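Local coordinates for twin-arginine translocation pathway signal protein (Burkholderia phytofirmans, PDB 2RJO) that probably serves as a periplasmic sugar-binding protein, holding a galactopyranose in the cleft between its two lobes, at residues G122-M133 against Q224-G232; A176-M187 against A204-A215. All coordinates share one frame; numbering follows the deposited sequence.

Contact 1 (G122-M133 against Q224-G232); sequences GEETATQLFKSM and QIPVTGMDG. With GAL (beta-D-galactopyranose), chain B.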
loop_
_atom_site.group_PDB
_atom_site.type_symbol
_atom_site.label_atom_id
_atom_site.label_comp_id
_atom_site.label_asym_id
_atom_site.label_seq_id
_atom_site.Cartn_x
_atom_site.Cartn_y
_atom_site.Cartn_z
ATOM N N GLY A 122 7.970 5.536 -7.112
ATOM C CA GLY A 122 9.092 5.753 -6.216
ATOM C C GLY A 122 10.050 6.735 -6.860
ATOM O O GLY A 122 10.618 7.613 -6.201
ATOM N N GLU A 123 10.227 6.580 -8.168
ATOM C CA GLU A 123 11.097 7.459 -8.921
ATOM C C GLU A 123 10.436 8.825 -9.009
ATOM O O GLU A 123 11.111 9.845 -9.090
ATOM C CB GLU A 123 11.343 6.896 -10.326
ATOM C CG GLU A 123 11.925 7.901 -11.307
ATOM C CD GLU A 123 12.630 7.239 -12.481
ATOM O OE1 GLU A 123 12.073 6.270 -13.051
ATOM O OE2 GLU A 123 13.737 7.701 -12.832
ATOM N N GLU A 124 9.109 8.843 -8.978
ATOM C CA GLU A 124 8.369 10.097 -9.057
ATOM C C GLU A 124 8.562 10.967 -7.820
ATOM O O GLU A 124 8.872 12.156 -7.938
ATOM C CB GLU A 124 6.873 9.837 -9.251
ATOM C CG GLU A 124 6.351 10.268 -10.608
ATOM C CD GLU A 124 4.948 10.850 -10.544
ATOM O OE1 GLU A 124 4.025 10.167 -10.062
ATOM O OE2 GLU A 124 4.763 12.000 -10.990
ATOM N N THR A 125 8.372 10.376 -6.640
ATOM C CA THR A 125 8.522 11.116 -5.388
ATOM C C THR A 125 9.984 11.502 -5.167
ATOM O O THR A 125 10.283 12.574 -4.634
ATOM C CB THR A 125 8.013 10.291 -4.172
ATOM O OG1 THR A 125 8.879 9.172 -3.940
ATOM C CG2 THR A 125 6.604 9.796 -4.423
ATOM N N ALA A 126 10.892 10.628 -5.588
ATOM C CA ALA A 126 12.316 10.876 -5.450
ATOM C C ALA A 126 12.743 12.013 -6.369
ATOM O O ALA A 126 13.596 12.830 -6.009
ATOM C CB ALA A 126 13.098 9.617 -5.793
ATOM N N THR A 127 12.168 12.057 -7.567
ATOM C CA THR A 127 12.516 13.108 -8.512
ATOM C C THR A 127 12.047 14.459 -7.991
ATOM O O THR A 127 12.757 15.454 -8.102
ATOM C CB THR A 127 11.888 12.846 -9.892
ATOM O OG1 THR A 127 12.546 11.728 -10.497
ATOM C CG2 THR A 127 12.033 14.060 -10.798
ATOM N N GLN A 128 10.848 14.488 -7.419
ATOM C CA GLN A 128 10.303 15.724 -6.873
ATOM C C GLN A 128 11.155 16.188 -5.702
ATOM O O GLN A 128 11.397 17.384 -5.544
ATOM C CB GLN A 128 8.867 15.514 -6.399
ATOM C CG GLN A 128 8.275 16.728 -5.698
ATOM C CD GLN A 128 8.139 17.931 -6.623
ATOM O OE1 GLN A 128 7.275 17.961 -7.508
ATOM N NE2 GLN A 128 9.001 18.928 -6.426
ATOM N N LEU A 129 11.589 15.235 -4.879
ATOM C CA LEU A 129 12.418 15.534 -3.723
ATOM C C LEU A 129 13.755 16.145 -4.148
ATOM O O LEU A 129 14.205 17.145 -3.585
ATOM C CB LEU A 129 12.663 14.259 -2.915
ATOM C CG LEU A 129 13.635 14.380 -1.743
ATOM C CD1 LEU A 129 13.017 15.246 -0.652
ATOM C CD2 LEU A 129 13.975 13.001 -1.197
ATOM N N PHE A 130 14.388 15.554 -5.157
ATOM C CA PHE A 130 15.669 16.063 -5.616
ATOM C C PHE A 130 15.533 17.430 -6.265
ATOM O O PHE A 130 16.459 18.235 -6.214
ATOM C CB PHE A 130 16.319 15.082 -6.594
ATOM C CG PHE A 130 16.535 13.707 -6.021
ATOM C CD1 PHE A 130 16.702 13.517 -4.642
ATOM C CD2 PHE A 130 16.593 12.596 -6.861
ATOM C CE1 PHE A 130 16.921 12.237 -4.116
ATOM C CE2 PHE A 130 16.812 11.312 -6.342
ATOM C CZ PHE A 130 16.976 11.136 -4.965
ATOM N N LYS A 131 14.390 17.700 -6.887
ATOM C CA LYS A 131 14.201 19.004 -7.504
ATOM C C LYS A 131 14.200 20.017 -6.366
ATOM O O LYS A 131 14.879 21.045 -6.428
ATOM C CB LYS A 131 12.866 19.088 -8.248
ATOM C CG LYS A 131 12.680 18.091 -9.382
ATOM C CD LYS A 131 13.814 18.163 -10.391
ATOM C CE LYS A 131 13.454 17.457 -11.697
ATOM N NZ LYS A 131 12.443 18.234 -12.471
ATOM N N SER A 132 13.442 19.712 -5.319
ATOM C CA SER A 132 13.346 20.599 -4.170
ATOM C C SER A 132 14.704 20.914 -3.577
ATOM O O SER A 132 14.905 21.993 -3.021
ATOM C CB SER A 132 12.466 19.978 -3.085
ATOM O OG SER A 132 11.120 19.902 -3.506
HETATM N N MSE A 133 15.631 19.972 -3.687
HETATM C CA MSE A 133 16.977 20.144 -3.142
HETATM C C MSE A 133 17.903 20.887 -4.107
HETATM O O MSE A 133 19.072 21.110 -3.799
HETATM C CB MSE A 133 17.588 18.775 -2.827
HETATM C CG MSE A 133 16.914 17.995 -1.707
HETATM SE SE MSE A 133 17.427 16.257 -1.724
HETATM C CE MSE A 133 16.245 15.560 -0.834
ATOM N N GLN A 224 12.083 22.478 7.083
ATOM C CA GLN A 224 13.320 23.043 6.536
ATOM C C GLN A 224 14.050 21.977 5.727
ATOM O O GLN A 224 14.890 22.279 4.882
ATOM C CB GLN A 224 14.229 23.581 7.655
ATOM C CG GLN A 224 13.793 24.934 8.214
ATOM C CD GLN A 224 14.746 25.471 9.264
ATOM O OE1 GLN A 224 15.951 25.558 9.034
ATOM N NE2 GLN A 224 14.214 25.831 10.422
ATOM N N ILE A 225 13.727 20.723 6.001
ATOM C CA ILE A 225 14.309 19.612 5.279
ATOM C C ILE A 225 13.136 18.931 4.573
ATOM O O ILE A 225 12.211 18.442 5.223
ATOM C CB ILE A 225 15.007 18.627 6.242
ATOM C CG1 ILE A 225 16.196 19.323 6.915
ATOM C CG2 ILE A 225 15.491 17.397 5.485
ATOM C CD1 ILE A 225 16.836 18.503 8.010
ATOM N N PRO A 226 13.145 18.920 3.226
ATOM C CA PRO A 226 12.078 18.301 2.433
ATOM C C PRO A 226 11.997 16.786 2.615
ATOM O O PRO A 226 13.008 16.088 2.640
ATOM C CB PRO A 226 12.438 18.706 1.010
ATOM C CG PRO A 226 13.918 18.737 1.041
ATOM C CD PRO A 226 14.190 19.464 2.341
ATOM N N VAL A 227 10.776 16.287 2.743
ATOM C CA VAL A 227 10.547 14.867 2.937
ATOM C C VAL A 227 9.429 14.399 2.033
ATOM O O VAL A 227 8.518 15.169 1.724
ATOM C CB VAL A 227 10.132 14.579 4.380
ATOM C CG1 VAL A 227 10.077 13.077 4.617
ATOM C CG2 VAL A 227 11.092 15.260 5.341
ATOM N N THR A 228 9.504 13.145 1.593
ATOM C CA THR A 228 8.456 12.576 0.752
ATOM C C THR A 228 7.998 11.222 1.291
ATOM O O THR A 228 8.733 10.541 2.006
ATOM C CB THR A 228 8.912 12.388 -0.701
ATOM O OG1 THR A 228 10.026 11.490 -0.752
ATOM C CG2 THR A 228 9.284 13.721 -1.315
ATOM N N GLY A 229 6.774 10.843 0.942
ATOM C CA GLY A 229 6.225 9.581 1.393
ATOM C C GLY A 229 5.409 8.927 0.297
ATOM O O GLY A 229 5.629 9.199 -0.881
HETATM N N MSE A 230 4.480 8.062 0.677
HETATM C CA MSE A 230 3.623 7.374 -0.280
HETATM C C MSE A 230 2.467 6.730 0.456
HETATM O O MSE A 230 2.670 6.091 1.480
HETATM C CB MSE A 230 4.408 6.307 -1.070
HETATM C CG MSE A 230 5.010 6.831 -2.373
HETATM SE SE MSE A 230 5.849 5.600 -3.421
HETATM C CE MSE A 230 7.520 5.824 -2.907
ATOM N N ASP A 231 1.262 6.916 -0.077
ATOM C CA ASP A 231 0.028 6.372 0.486
ATOM C C ASP A 231 -1.090 7.398 0.335
ATOM O O ASP A 231 -2.216 7.044 0.011
ATOM C CB ASP A 231 0.183 6.002 1.972
ATOM C CG ASP A 231 0.803 4.616 2.178
ATOM O OD1 ASP A 231 0.916 3.866 1.186
ATOM O OD2 ASP A 231 1.164 4.275 3.327
ATOM N N GLY A 232 -0.767 8.665 0.566
ATOM C CA GLY A 232 -1.760 9.714 0.452
ATOM C C GLY A 232 -2.768 9.676 1.581
ATOM O O GLY A 232 -3.919 10.050 1.395
HETATM C C1 GAL B . 1.863 -0.648 4.233
HETATM C C2 GAL B . 2.281 0.557 3.360
HETATM C C3 GAL B . 1.701 0.364 1.941
HETATM C C4 GAL B . 2.252 -0.948 1.358
HETATM C C5 GAL B . 1.812 -2.090 2.317
HETATM C C6 GAL B . 2.345 -3.402 1.779
HETATM O O1 GAL B . 2.416 -0.483 5.552
HETATM O O2 GAL B . 1.759 1.760 3.922
HETATM O O3 GAL B . 2.092 1.447 1.100
HETATM O O4 GAL B . 3.677 -0.875 1.324
HETATM O O5 GAL B . 2.371 -1.884 3.657
HETATM O O6 GAL B . 1.929 -4.428 2.660
HETATM O O HOH W 1 8.681 9.054 -1.075
#

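Contact 2 (A176-M187 against A204-A215); sequences ADWNSQKAFPIM and ANDDMALGAIEA. With GAL (beta-D-galactopyranose), chain B.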
loop_
_atom_site.group_PDB
_atom_site.type_symbol
_atom_site.label_atom_id
_atom_site.label_comp_id
_atom_site.label_asym_id
_atom_site.label_seq_id
_atom_site.Cartn_x
_atom_site.Cartn_y
_atom_site.Cartn_z
ATOM N N ALA A 176 12.627 0.583 7.955
ATOM C CA ALA A 176 11.882 0.940 9.162
ATOM C C ALA A 176 10.552 0.175 9.212
ATOM O O ALA A 176 9.653 0.510 9.988
ATOM C CB ALA A 176 11.643 2.437 9.207
ATOM N N ASP A 177 10.444 -0.845 8.362
ATOM C CA ASP A 177 9.268 -1.710 8.301
ATOM C C ASP A 177 7.901 -1.005 8.261
ATOM O O ASP A 177 6.976 -1.436 8.954
ATOM C CB ASP A 177 9.265 -2.680 9.495
ATOM C CG ASP A 177 10.445 -3.645 9.491
ATOM O OD1 ASP A 177 10.902 -4.052 8.403
ATOM O OD2 ASP A 177 10.902 -4.014 10.597
ATOM N N TRP A 178 7.777 0.063 7.472
ATOM C CA TRP A 178 6.515 0.816 7.340
ATOM C C TRP A 178 6.009 1.480 8.633
ATOM O O TRP A 178 4.926 2.066 8.642
ATOM C CB TRP A 178 5.394 -0.103 6.847
ATOM C CG TRP A 178 5.724 -0.984 5.662
ATOM C CD1 TRP A 178 5.658 -2.346 5.622
ATOM C CD2 TRP A 178 6.087 -0.563 4.336
ATOM N NE1 TRP A 178 5.948 -2.799 4.358
ATOM C CE2 TRP A 178 6.217 -1.728 3.551
ATOM C CE3 TRP A 178 6.318 0.686 3.738
ATOM C CZ2 TRP A 178 6.567 -1.678 2.189
ATOM C CZ3 TRP A 178 6.666 0.734 2.384
ATOM C CH2 TRP A 178 6.787 -0.442 1.628
ATOM N N ASN A 179 6.785 1.393 9.710
ATOM C CA ASN A 179 6.382 1.918 11.016
ATOM C C ASN A 179 7.015 3.269 11.385
ATOM O O ASN A 179 8.233 3.419 11.331
ATOM C CB ASN A 179 6.733 0.856 12.063
ATOM C CG ASN A 179 6.150 1.150 13.420
ATOM O OD1 ASN A 179 6.527 2.122 14.071
ATOM N ND2 ASN A 179 5.220 0.306 13.862
ATOM N N SER A 180 6.196 4.250 11.765
ATOM C CA SER A 180 6.727 5.572 12.125
ATOM C C SER A 180 7.570 5.518 13.384
ATOM O O SER A 180 8.543 6.251 13.509
ATOM C CB SER A 180 5.597 6.581 12.344
ATOM O OG SER A 180 4.839 6.245 13.488
ATOM N N GLN A 181 7.184 4.643 14.308
ATOM C CA GLN A 181 7.879 4.484 15.582
ATOM C C GLN A 181 9.260 3.879 15.406
ATOM O O GLN A 181 10.113 3.989 16.286
ATOM C CB GLN A 181 7.050 3.611 16.518
ATOM C CG GLN A 181 7.385 3.775 17.985
ATOM C CD GLN A 181 6.129 3.881 18.830
ATOM O OE1 GLN A 181 5.017 3.622 18.343
ATOM N NE2 GLN A 181 6.293 4.259 20.099
ATOM N N LYS A 182 9.472 3.217 14.274
ATOM C CA LYS A 182 10.773 2.635 13.986
ATOM C C LYS A 182 11.589 3.649 13.191
ATOM O O LYS A 182 12.809 3.676 13.289
ATOM C CB LYS A 182 10.634 1.326 13.208
ATOM C CG LYS A 182 10.317 0.141 14.102
ATOM C CD LYS A 182 10.152 -1.131 13.294
ATOM C CE LYS A 182 9.818 -2.307 14.200
ATOM N NZ LYS A 182 8.608 -2.016 15.027
ATOM N N ALA A 183 10.910 4.498 12.424
ATOM C CA ALA A 183 11.596 5.514 11.635
ATOM C C ALA A 183 12.100 6.668 12.496
ATOM O O ALA A 183 13.120 7.278 12.197
ATOM C CB ALA A 183 10.673 6.054 10.552
ATOM N N PHE A 184 11.375 6.960 13.566
ATOM C CA PHE A 184 11.735 8.046 14.464
ATOM C C PHE A 184 13.180 7.920 14.961
ATOM O O PHE A 184 14.021 8.756 14.617
ATOM C CB PHE A 184 10.748 8.078 15.638
ATOM C CG PHE A 184 10.915 9.251 16.560
ATOM C CD1 PHE A 184 10.336 10.486 16.250
ATOM C CD2 PHE A 184 11.613 9.117 17.760
ATOM C CE1 PHE A 184 10.443 11.568 17.120
ATOM C CE2 PHE A 184 11.731 10.195 18.643
ATOM C CZ PHE A 184 11.146 11.426 18.325
ATOM N N PRO A 185 13.497 6.876 15.758
ATOM C CA PRO A 185 14.876 6.745 16.246
ATOM C C PRO A 185 15.942 6.621 15.164
ATOM O O PRO A 185 17.111 6.907 15.411
ATOM C CB PRO A 185 14.813 5.512 17.150
ATOM C CG PRO A 185 13.722 4.704 16.557
ATOM C CD PRO A 185 12.672 5.753 16.235
ATOM N N ILE A 186 15.554 6.194 13.968
ATOM C CA ILE A 186 16.523 6.074 12.883
ATOM C C ILE A 186 16.846 7.474 12.335
ATOM O O ILE A 186 17.990 7.755 11.970
ATOM C CB ILE A 186 15.983 5.180 11.742
ATOM C CG1 ILE A 186 15.890 3.724 12.216
ATOM C CG2 ILE A 186 16.893 5.265 10.536
ATOM C CD1 ILE A 186 15.355 2.760 11.156
HETATM N N MSE A 187 15.838 8.344 12.281
HETATM C CA MSE A 187 16.025 9.708 11.798
HETATM C C MSE A 187 16.930 10.454 12.766
HETATM O O MSE A 187 17.786 11.238 12.359
HETATM C CB MSE A 187 14.683 10.441 11.709
HETATM C CG MSE A 187 14.263 10.849 10.298
HETATM SE SE MSE A 187 15.331 12.052 9.483
HETATM C CE MSE A 187 15.685 11.286 8.092
ATOM N N ALA A 204 9.614 5.361 2.069
ATOM C CA ALA A 204 8.861 4.410 1.252
ATOM C C ALA A 204 7.336 4.460 1.451
ATOM O O ALA A 204 6.602 3.873 0.663
ATOM C CB ALA A 204 9.385 2.987 1.481
ATOM N N ASN A 205 6.871 5.124 2.509
ATOM C CA ASN A 205 5.429 5.286 2.756
ATOM C C ASN A 205 5.205 6.484 3.678
ATOM O O ASN A 205 6.164 7.022 4.225
ATOM C CB ASN A 205 4.809 3.991 3.324
ATOM C CG ASN A 205 5.003 3.835 4.820
ATOM O OD1 ASN A 205 6.041 4.192 5.364
ATOM N ND2 ASN A 205 4.008 3.264 5.488
ATOM N N ASP A 206 3.958 6.929 3.825
ATOM C CA ASP A 206 3.670 8.086 4.675
ATOM C C ASP A 206 3.984 7.921 6.156
ATOM O O ASP A 206 4.505 8.839 6.784
ATOM C CB ASP A 206 2.202 8.515 4.549
ATOM C CG ASP A 206 1.894 9.168 3.215
ATOM O OD1 ASP A 206 2.843 9.408 2.440
ATOM O OD2 ASP A 206 0.707 9.442 2.945
ATOM N N ASP A 207 3.653 6.761 6.719
ATOM C CA ASP A 207 3.893 6.532 8.133
ATOM C C ASP A 207 5.356 6.783 8.499
ATOM O O ASP A 207 5.631 7.461 9.481
ATOM C CB ASP A 207 3.483 5.110 8.527
ATOM C CG ASP A 207 3.007 5.020 9.967
ATOM O OD1 ASP A 207 2.089 5.783 10.339
ATOM O OD2 ASP A 207 3.535 4.187 10.741
HETATM N N MSE A 208 6.284 6.254 7.702
HETATM C CA MSE A 208 7.709 6.439 7.972
HETATM C C MSE A 208 8.111 7.906 7.772
HETATM O O MSE A 208 8.973 8.421 8.480
HETATM C CB MSE A 208 8.570 5.517 7.080
HETATM C CG MSE A 208 8.337 4.007 7.285
HETATM SE SE MSE A 208 9.643 2.901 6.630
HETATM C CE MSE A 208 9.486 3.186 4.891
ATOM N N ALA A 209 7.489 8.581 6.813
ATOM C CA ALA A 209 7.798 9.991 6.573
ATOM C C ALA A 209 7.338 10.829 7.762
ATOM O O ALA A 209 8.019 11.771 8.165
ATOM C CB ALA A 209 7.116 10.474 5.302
ATOM N N LEU A 210 6.179 10.485 8.322
ATOM C CA LEU A 210 5.649 11.216 9.475
ATOM C C LEU A 210 6.537 10.934 10.672
ATOM O O LEU A 210 6.684 11.768 11.558
ATOM C CB LEU A 210 4.200 10.798 9.775
ATOM C CG LEU A 210 3.179 11.274 8.731
ATOM C CD1 LEU A 210 1.808 10.691 9.022
ATOM C CD2 LEU A 210 3.118 12.787 8.735
ATOM N N GLY A 211 7.130 9.746 10.688
ATOM C CA GLY A 211 8.025 9.383 11.772
ATOM C C GLY A 211 9.279 10.217 11.611
ATOM O O GLY A 211 9.838 10.704 12.589
ATOM N N ALA A 212 9.719 10.382 10.366
ATOM C CA ALA A 212 10.897 11.185 10.072
ATOM C C ALA A 212 10.616 12.647 10.452
ATOM O O ALA A 212 11.448 13.310 11.065
ATOM C CB ALA A 212 11.244 11.078 8.586
ATOM N N ILE A 213 9.434 13.136 10.090
ATOM C CA ILE A 213 9.059 14.509 10.390
ATOM C C ILE A 213 8.908 14.768 11.885
ATOM O O ILE A 213 9.076 15.896 12.336
ATOM C CB ILE A 213 7.761 14.894 9.667
ATOM C CG1 ILE A 213 8.000 14.879 8.154
ATOM C CG2 ILE A 213 7.291 16.258 10.137
ATOM C CD1 ILE A 213 6.735 15.014 7.305
ATOM N N GLU A 214 8.595 13.735 12.659
ATOM C CA GLU A 214 8.462 13.905 14.103
ATOM C C GLU A 214 9.833 14.100 14.727
ATOM O O GLU A 214 9.979 14.800 15.728
ATOM C CB GLU A 214 7.785 12.697 14.732
ATOM C CG GLU A 214 6.298 12.608 14.435
ATOM C CD GLU A 214 5.697 11.297 14.905
ATOM O OE1 GLU A 214 6.188 10.233 14.468
ATOM O OE2 GLU A 214 4.735 11.332 15.710
ATOM N N ALA A 215 10.836 13.468 14.131
ATOM C CA ALA A 215 12.201 13.583 14.597
ATOM C C ALA A 215 12.711 14.972 14.205
ATOM O O ALA A 215 13.362 15.648 14.997
ATOM C CB ALA A 215 13.061 12.497 13.967
HETATM C C1 GAL B . 1.863 -0.648 4.233
HETATM C C2 GAL B . 2.281 0.557 3.360
HETATM C C3 GAL B . 1.701 0.364 1.941
HETATM C C4 GAL B . 2.252 -0.948 1.358
HETATM C C5 GAL B . 1.812 -2.090 2.317
HETATM C C6 GAL B . 2.345 -3.402 1.779
HETATM O O1 GAL B . 2.416 -0.483 5.552
HETATM O O2 GAL B . 1.759 1.760 3.922
HETATM O O3 GAL B . 2.092 1.447 1.100
HETATM O O4 GAL B . 3.677 -0.875 1.324
HETATM O O5 GAL B . 2.371 -1.884 3.657
HETATM O O6 GAL B . 1.929 -4.428 2.660
#

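Contact 1 (G122-M133 against Q224-G232)
Thr125 and Thr228 face each other where helix 118-132 lies over strand 227-228, yet their hydroxyls stay 4.1 Å apart (OG1 to OG1), too far for a direct bond. A water closes the gap: it accepts from both hydroxyls, at 2.9 Å from Thr125 OG1 and 2.8 Å from Thr228 OG1, and donates to Gly229 O, so three polar groups inside the protein share one molecule. Both threonines set OG1 between backbone N and carbonyl carbon (chi1 68° and 61°), which turns the two hydroxyls to the water, while Thr228 CG2 lies against Thr125 O and Leu129 CB. Leu129 in turn presses CD1 to within 3.4 Å of Pro226 O. Beside the threonines the selenomethionine Met230, bent at its last torsion, lays CE 3.7 Å from Gly122 CA, where the helix has no side chain.

The strand lies at an outer position of the four-stranded parallel sheet in the lobe of this periplasmic binding protein fold that holds both segments, and backbone bonds from Thr228, and from Pro226 just before the strand, join it to strand 198-203. Just beyond it Asp231 takes GAL O3 on OD1 and GAL O2 on OD2, each at 2.7 Å, one carboxylate oxygen per sugar hydroxyl.

Past Leu129 the packing thins: Met133 CG stands 4.1 Å from Pro226 CG, and the solvent-exposed Ser132 brings only CB, at 4.3 Å, to Pro226 CB.

Contact 2 (A176-M187 against A204-A215)
Two torsions bring Trp178 and Asn205 together: Trp178 CG is anti to its carbonyl carbon (chi1 -48°), and Asn205 CG sits between its backbone N and carbonyl carbon. Asn205 CG lies at the indole's edge, 3.6 Å from Trp178 CE3, the ring and amide planes 66° apart, while over one face GAL O4 stands 3.1 Å above the plane, toward the rim. Asn205 OD1 caps helix 206-218 by accepting from Met208 N, which arrives from above the carbonyl plane, and ND2 donates to GAL O2 over 3.1 Å and weakly to Trp178 O. The selenomethionine Met208 runs along the turn 176-179, SE 3.3 Å from Ala176 CB and CG against the Trp178 backbone.

Asn179 caps helix 180-194 through two weak bonds from Gln181 N and Lys182 N to OD1. Asp207 OD2 reaches that helix's first turn, taking Ser180 N at 2.9 Å from above the carboxylate plane. The axes of segments 180-187 and 206-215 approach to 7.2 Å at a crossing angle of -40°, a closeness allowed by Gly211, whose CA lies 3.6 Å from Ser180 O. Selenomethionine Met187 packs tightly on Ala212 and Ala215, and Phe184 sets its ring edge against Gly211 O and the Glu214 backbone.

These are neighbouring helices of a Rossmann-like lobe, joined through strand 198-203. With its oxygen occupied by the cap, Asn205 is held to present N-H to GAL O2. Asp207 OD2 lies 3.3 Å from Trp178 O, a closeness of two acceptors probably offset by the bond from Ser180 N and the partly positive N-terminal end of helix 180-194.

From the N terminus, helix 118-132 supplies the first segment of contact 1, and its partner, 224-232, begins 91 residues after Met133. Within that long loop, contact 2 closes a shorter one, from 176-187 to 204-215, around strand 198-203; the two are therefore nested and do not cross. Their centres are 15 Å apart, and they meet where helix 206-218 begins: Asp206 N lies 2.8 Å from Met230 O, probably as a hydrogen bond. Contact 1 covers one face of the four-stranded sheet, whereas the two helices of contact 2 lie on its other face. Both reach the galactose from the same lobe, and GAL O2 is shared between Asp231 of contact 1 and Asn205 of contact 2.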